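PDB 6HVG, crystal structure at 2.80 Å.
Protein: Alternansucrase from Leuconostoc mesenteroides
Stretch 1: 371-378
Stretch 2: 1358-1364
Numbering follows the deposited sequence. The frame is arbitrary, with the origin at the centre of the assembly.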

# COMPACT_ATOMS: atom_id res chain seq x y z
N LYS A 371 -24.91 13.27 40.50
CA LYS A 371 -26.30 12.95 40.28
C LYS A 371 -26.56 11.58 40.90
O LYS A 371 -25.71 10.70 40.89
CB LYS A 371 -26.62 12.86 38.79
CG LYS A 371 -25.97 13.92 37.90
CD LYS A 371 -25.89 13.45 36.44
CE LYS A 371 -25.00 14.35 35.60
NZ LYS A 371 -25.72 15.56 35.11
N THR A 372 -27.77 11.37 41.38
CA THR A 372 -28.14 10.10 41.99
C THR A 372 -28.37 8.97 40.97
O THR A 372 -28.40 7.81 41.34
CB THR A 372 -29.35 10.30 42.93
OG1 THR A 372 -29.56 9.10 43.68
CG2 THR A 372 -30.60 10.69 42.17
N ALA A 373 -28.52 9.34 39.69
CA ALA A 373 -28.74 8.39 38.58
C ALA A 373 -29.93 7.48 38.81
O ALA A 373 -29.93 6.32 38.41
CB ALA A 373 -27.51 7.57 38.30
N ILE A 374 -30.94 8.05 39.47
CA ILE A 374 -32.23 7.42 39.72
C ILE A 374 -33.21 7.82 38.61
O ILE A 374 -34.03 7.02 38.17
CB ILE A 374 -32.76 7.89 41.09
CG1 ILE A 374 -31.85 7.41 42.22
CG2 ILE A 374 -34.19 7.44 41.32
CD1 ILE A 374 -31.57 5.93 42.24
N GLU A 375 -33.12 9.07 38.16
CA GLU A 375 -33.95 9.57 37.09
C GLU A 375 -33.57 8.99 35.75
O GLU A 375 -32.40 9.04 35.35
CB GLU A 375 -33.85 11.09 37.00
CG GLU A 375 -34.45 11.77 38.22
CD GLU A 375 -34.59 13.27 38.06
OE1 GLU A 375 -34.66 13.72 36.89
OE2 GLU A 375 -34.63 13.98 39.09
N TYR A 376 -34.55 8.45 35.04
CA TYR A 376 -34.31 7.95 33.70
C TYR A 376 -33.93 9.10 32.78
O TYR A 376 -34.53 10.13 32.83
CB TYR A 376 -35.51 7.19 33.18
CG TYR A 376 -35.74 5.88 33.90
CD1 TYR A 376 -34.74 4.90 33.97
CD2 TYR A 376 -36.97 5.59 34.50
CE1 TYR A 376 -34.97 3.69 34.62
CE2 TYR A 376 -37.20 4.40 35.16
CZ TYR A 376 -36.20 3.43 35.21
OH TYR A 376 -36.43 2.23 35.85
N GLN A 377 -32.90 8.91 31.97
CA GLN A 377 -32.41 9.93 31.05
C GLN A 377 -32.99 9.83 29.67
O GLN A 377 -32.77 10.72 28.84
CB GLN A 377 -30.89 9.86 30.94
CG GLN A 377 -30.15 10.07 32.25
CD GLN A 377 -30.45 11.40 32.85
OE1 GLN A 377 -29.99 12.41 32.36
NE2 GLN A 377 -31.22 11.41 33.91
N PHE A 378 -33.69 8.73 29.39
CA PHE A 378 -34.40 8.61 28.11
C PHE A 378 -35.62 9.53 28.08
O PHE A 378 -36.28 9.69 29.08
CB PHE A 378 -34.75 7.16 27.75
CG PHE A 378 -35.42 6.41 28.83
CD1 PHE A 378 -36.78 6.55 29.03
CD2 PHE A 378 -34.71 5.51 29.63
CE1 PHE A 378 -37.41 5.85 30.03
CE2 PHE A 378 -35.34 4.79 30.62
CZ PHE A 378 -36.70 4.97 30.82
N PHE A 1358 -23.59 -0.76 34.41
CA PHE A 1358 -24.88 -0.06 34.24
C PHE A 1358 -25.34 0.62 35.52
O PHE A 1358 -25.27 0.03 36.59
CB PHE A 1358 -25.96 -1.01 33.75
CG PHE A 1358 -25.63 -1.67 32.47
CD1 PHE A 1358 -25.65 -0.92 31.31
CD2 PHE A 1358 -25.27 -2.99 32.40
CE1 PHE A 1358 -25.34 -1.48 30.07
CE2 PHE A 1358 -24.94 -3.57 31.18
CZ PHE A 1358 -24.96 -2.81 30.01
N MET A 1359 -25.84 1.85 35.39
CA MET A 1359 -26.21 2.63 36.56
C MET A 1359 -27.63 2.28 37.01
O MET A 1359 -28.27 1.42 36.42
CB MET A 1359 -26.04 4.11 36.23
CG MET A 1359 -24.62 4.45 35.77
SD MET A 1359 -24.28 6.20 35.93
CE MET A 1359 -23.62 6.69 34.35
N PRO A 1360 -28.12 2.87 38.09
CA PRO A 1360 -29.46 2.47 38.54
C PRO A 1360 -30.55 2.81 37.50
O PRO A 1360 -31.58 2.16 37.48
CB PRO A 1360 -29.66 3.27 39.81
CG PRO A 1360 -28.31 3.68 40.27
CD PRO A 1360 -27.47 3.79 39.03
N ASN A 1361 -30.30 3.84 36.68
CA ASN A 1361 -31.19 4.19 35.59
C ASN A 1361 -30.81 3.51 34.28
O ASN A 1361 -31.35 3.84 33.22
CB ASN A 1361 -31.25 5.71 35.39
CG ASN A 1361 -29.90 6.29 35.07
OD1 ASN A 1361 -28.93 5.57 34.89
ND2 ASN A 1361 -29.84 7.60 35.02
N GLY A 1362 -29.86 2.57 34.33
CA GLY A 1362 -29.54 1.68 33.19
C GLY A 1362 -28.56 2.24 32.19
O GLY A 1362 -28.22 1.56 31.22
N VAL A 1363 -28.08 3.45 32.44
CA VAL A 1363 -27.10 4.10 31.59
C VAL A 1363 -25.78 3.35 31.72
O VAL A 1363 -25.31 3.02 32.82
CB VAL A 1363 -26.87 5.57 32.03
CG1 VAL A 1363 -25.76 6.21 31.21
CG2 VAL A 1363 -28.13 6.39 31.88
N GLU A 1364 -25.16 3.09 30.58
CA GLU A 1364 -23.85 2.43 30.53
C GLU A 1364 -22.75 3.47 30.74
O GLU A 1364 -22.78 4.56 30.14
CB GLU A 1364 -23.75 1.63 29.21
CG GLU A 1364 -22.43 1.55 28.48
CD GLU A 1364 -22.55 0.71 27.21
OE1 GLU A 1364 -23.43 -0.18 27.14
OE2 GLU A 1364 -21.76 0.92 26.26
O HOH W 1 -31.76 6.11 31.70

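The two stretches, nearly a thousand residues apart in the chain, meet in a small loop-to-loop contact in which a buried asparagine, Asn-1361, engages the backbone of the first loop while a few apolar side chains pack beside it. The contact buries 355 Å² in total, and Asn-1361 contributes the largest share.

Asn-1361 lies within a type I beta turn from Met-1359 to Gly-1362, closed by a backbone hydrogen bond from Gly-1362 N to Met-1359 O (2.9 Å). A second bond, from Met-1359 N to Val-1363 O (2.9 Å), ties the first residue of the turn to the residue that follows it. Gly-1362 has a phi of 86°, a conformation that favours glycine.

From this turn the CA-to-CB bond of Asn-1361 points toward the first stretch, with chi1 in the p rotamer, and its ND2 donates a nearly linear hydrogen bond to Glu-375 O (3.0 Å, 172°). The other end of the amide is turned back on its own loop, where OD1 accepts a weak hydrogen bond from Val-1363 N (3.3 Å). An amide suits this site because it carries a donor and an acceptor on one short side chain, so the same group reaches across the contact and makes a weak bond to the backbone just after the turn. Glu-375 O also accepts a hydrogen bond from Gln-377 NE2 (3.0 Å). This carbonyl therefore serves two side-chain amides, one from each stretch, whereas the CA-to-CB bond of Glu-375 points away from the second stretch.

The backbone of Asn-1361 takes part as well. Its N lies 3.0 Å from Ala-373 O, and its O accepts a hydrogen bond from a water (2.8 Å) that in turn accepts one from Gln-377 N (3.0 Å), bridging the two backbones. The same carbonyl oxygen lies at the edge of the Tyr-376 ring, near its plane, 3.6 Å from CD1. Although the CA-to-CB bond of Tyr-376 points sideways, its ring comes nearer to the second stretch and covers part of Asn-1361.

Apolar packing completes the contact. The small side chain of Ala-373 points toward the turn, placing CB 3.9 Å from Pro-1360 CD and 4.2 Å from Met-1359 SD. Pro-1360 offers a compact hydrocarbon surface to this loop. Ile-374 starts away from the second stretch, but its m,m rotamer brings CD1 back to within 4.1 Å of Pro-1360 CB. Farther along, the aliphatic part of Gln-377 packs against buried Val-1363, with CG 4.2 Å from CG2, while its amide remains free to bond Glu-375 O.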